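Local coordinates for phytochromobilin synthase (Solanum lycopersicum, PDB 6KME), which probably reduces biliverdin IX alpha to phytochromobilin, the chromophore of plant phytochromes, with electrons from ferredoxin, at residues 39-44 / 198-203. The protein carries 1 engineered substitution. Residues are numbered along the deposited sequence; the frame is centred on the assembly and turned at random.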
loop_
_atom_site.group_PDB
_atom_site.type_symbol
_atom_site.label_atom_id
_atom_site.label_comp_id
_atom_site.label_asym_id
_atom_site.label_seq_id
_atom_site.Cartn_x
_atom_site.Cartn_y
_atom_site.Cartn_z
ATOM N N PHE A 39 -15.918 5.449 -4.851
ATOM C CA PHE A 39 -16.094 4.215 -5.605
ATOM C C PHE A 39 -15.801 3.003 -4.731
ATOM O O PHE A 39 -16.552 2.025 -4.735
ATOM C CB PHE A 39 -15.192 4.196 -6.843
ATOM C CG PHE A 39 -15.179 2.859 -7.556
ATOM C CD1 PHE A 39 -16.100 2.580 -8.545
ATOM C CD2 PHE A 39 -14.259 1.876 -7.213
ATOM C CE1 PHE A 39 -16.101 1.345 -9.192
ATOM C CE2 PHE A 39 -14.256 0.646 -7.847
ATOM C CZ PHE A 39 -15.176 0.379 -8.842
ATOM N N ALA A 40 -14.700 3.050 -3.975
ATOM C CA ALA A 40 -14.247 1.851 -3.280
ATOM C C ALA A 40 -15.158 1.519 -2.113
ATOM O O ALA A 40 -15.472 0.345 -1.876
ATOM C CB ALA A 40 -12.804 2.027 -2.804
ATOM N N LEU A 41 -15.602 2.538 -1.382
ATOM C CA LEU A 41 -16.505 2.282 -0.263
ATOM C C LEU A 41 -17.839 1.732 -0.745
ATOM O O LEU A 41 -18.383 0.794 -0.143
ATOM C CB LEU A 41 -16.705 3.557 0.555
ATOM C CG LEU A 41 -15.443 4.190 1.152
ATOM C CD1 LEU A 41 -15.808 5.394 2.019
ATOM C CD2 LEU A 41 -14.607 3.185 1.941
ATOM N N GLU A 42 -18.387 2.296 -1.828
ATOM C CA GLU A 42 -19.641 1.776 -2.384
ATOM C C GLU A 42 -19.494 0.325 -2.838
ATOM O O GLU A 42 -20.362 -0.515 -2.552
ATOM C CB GLU A 42 -20.109 2.644 -3.556
ATOM C CG GLU A 42 -20.502 4.055 -3.186
ATOM C CD GLU A 42 -21.997 4.259 -3.229
ATOM O OE1 GLU A 42 -22.734 3.328 -2.840
ATOM O OE2 GLU A 42 -22.435 5.345 -3.662
ATOM N N GLU A 43 -18.417 0.017 -3.577
ATOM C CA GLU A 43 -18.205 -1.358 -4.031
ATOM C C GLU A 43 -18.051 -2.310 -2.851
ATOM O O GLU A 43 -18.625 -3.407 -2.855
ATOM C CB GLU A 43 -16.979 -1.448 -4.948
ATOM C CG GLU A 43 -17.186 -0.901 -6.352
ATOM C CD GLU A 43 -18.071 -1.767 -7.250
ATOM O OE1 GLU A 43 -17.848 -2.998 -7.368
ATOM O OE2 GLU A 43 -18.999 -1.197 -7.860
ATOM N N THR A 44 -17.293 -1.907 -1.826
ATOM C CA THR A 44 -17.115 -2.777 -0.666
ATOM C C THR A 44 -18.457 -3.125 -0.028
ATOM O O THR A 44 -18.695 -4.277 0.358
ATOM C CB THR A 44 -16.188 -2.118 0.362
ATOM O OG1 THR A 44 -15.026 -1.600 -0.295
ATOM C CG2 THR A 44 -15.751 -3.137 1.431
ATOM N N PHE A 198 -7.321 1.478 -10.902
ATOM C CA PHE A 198 -7.722 1.407 -9.498
ATOM C C PHE A 198 -9.002 0.596 -9.346
ATOM O O PHE A 198 -9.095 -0.280 -8.478
ATOM C CB PHE A 198 -7.911 2.817 -8.920
ATOM C CG PHE A 198 -8.384 2.836 -7.485
ATOM C CD1 PHE A 198 -9.739 2.743 -7.181
ATOM C CD2 PHE A 198 -7.471 2.957 -6.439
ATOM C CE1 PHE A 198 -10.186 2.757 -5.857
ATOM C CE2 PHE A 198 -7.897 2.975 -5.115
ATOM C CZ PHE A 198 -9.262 2.877 -4.821
ATOM N N LYS A 199 -9.998 0.877 -10.188
ATOM C CA LYS A 199 -11.292 0.206 -10.067
ATOM C C LYS A 199 -11.185 -1.282 -10.402
ATOM O O LYS A 199 -11.717 -2.133 -9.672
ATOM C CB LYS A 199 -12.315 0.899 -10.968
ATOM C CG LYS A 199 -12.634 2.329 -10.539
ATOM C CD LYS A 199 -13.529 3.015 -11.549
ATOM C CE LYS A 199 -13.682 4.494 -11.250
ATOM N NZ LYS A 199 -14.658 5.105 -12.192
ATOM N N ASP A 200 -10.488 -1.612 -11.497
ATOM C CA ASP A 200 -10.268 -3.007 -11.872
ATOM C C ASP A 200 -9.510 -3.774 -10.794
ATOM O O ASP A 200 -9.873 -4.913 -10.461
ATOM C CB ASP A 200 -9.504 -3.070 -13.196
ATOM C CG ASP A 200 -10.410 -2.866 -14.392
ATOM O OD1 ASP A 200 -11.641 -2.814 -14.183
ATOM O OD2 ASP A 200 -9.902 -2.763 -15.531
ATOM N N TYR A 201 -8.443 -3.178 -10.255
ATOM C CA TYR A 201 -7.648 -3.829 -9.215
ATOM C C TYR A 201 -8.446 -3.967 -7.921
ATOM O O TYR A 201 -8.367 -5.000 -7.240
ATOM C CB TYR A 201 -6.342 -3.047 -8.966
ATOM C CG TYR A 201 -5.176 -3.461 -9.871
ATOM C CD1 TYR A 201 -5.324 -3.489 -11.258
ATOM C CD2 TYR A 201 -3.942 -3.824 -9.338
ATOM C CE1 TYR A 201 -4.266 -3.878 -12.100
ATOM C CE2 TYR A 201 -2.866 -4.213 -10.178
ATOM C CZ TYR A 201 -3.048 -4.244 -11.552
ATOM O OH TYR A 201 -2.014 -4.625 -12.387
ATOM N N TYR A 202 -9.229 -2.944 -7.557
ATOM C CA TYR A 202 -9.982 -3.056 -6.311
ATOM C C TYR A 202 -11.112 -4.082 -6.433
ATOM O O TYR A 202 -11.397 -4.817 -5.476
ATOM C CB TYR A 202 -10.512 -1.690 -5.863
ATOM C CG TYR A 202 -11.011 -1.753 -4.431
ATOM C CD1 TYR A 202 -10.127 -2.008 -3.386
ATOM C CD2 TYR A 202 -12.357 -1.614 -4.130
ATOM C CE1 TYR A 202 -10.568 -2.110 -2.066
ATOM C CE2 TYR A 202 -12.817 -1.711 -2.800
ATOM C CZ TYR A 202 -11.912 -1.962 -1.781
ATOM O OH TYR A 202 -12.347 -2.066 -0.475
ATOM N N GLN A 203 -11.754 -4.171 -7.607
ATOM C CA GLN A 203 -12.776 -5.192 -7.798
ATOM C C GLN A 203 -12.163 -6.591 -7.776
ATOM O O GLN A 203 -12.768 -7.532 -7.248
ATOM C CB GLN A 203 -13.540 -4.937 -9.103
ATOM C CG GLN A 203 -14.464 -3.711 -9.034
ATOM C CD GLN A 203 -15.198 -3.445 -10.339
ATOM O OE1 GLN A 203 -14.618 -3.539 -11.418
ATOM N NE2 GLN A 203 -16.482 -3.125 -10.243
#
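Lys199 CG lies over one face of the Phe39 ring, 3.5 Å from the centroid and 10° off the normal, a well-centred CH-pi contact, while Glu43 CG, from the same helix as Phe39, lies over the opposite face, displaced toward the rim. Phe39 gets there because its CG is anti to the backbone N (chi1 172°), which carries the ring across to the other helix. Were Phe39 an alanine, the Lys199 methylenes would probably lose the ring face they lie on, and the Glu43 chain the surface that steadies its bend. Glu43 is bent at its second torsion, and its OE1 accepts an almost straight bond from Gln203 NE2 (3.2 Å); the donor approaches from above the carboxylate plane, yet OE1 lies in the amide plane of Gln203. Helices 34-47 and 188-211 pack side by side, the axes of the short segments 10.7 Å apart and their N-to-C directions 28° from parallel, in the ferredoxin-dependent bilin reductase fold, where Phe198 and Tyr201 of the second helix also touch strand 112-119 of the central antiparallel sheet. On the buried side, Ala40 CB rests over one face of Tyr202, 4.1 Å from the ring centroid, and meets the edge of Phe198. Tyr202 OH donates to Thr44 OG1 (2.7 Å), which lies in the plane of the phenol ring; Thr44 OG1 in turn makes a short bond to Ala40 O from above the carbonyl plane, and Thr44 N reaches that acceptor from the other face.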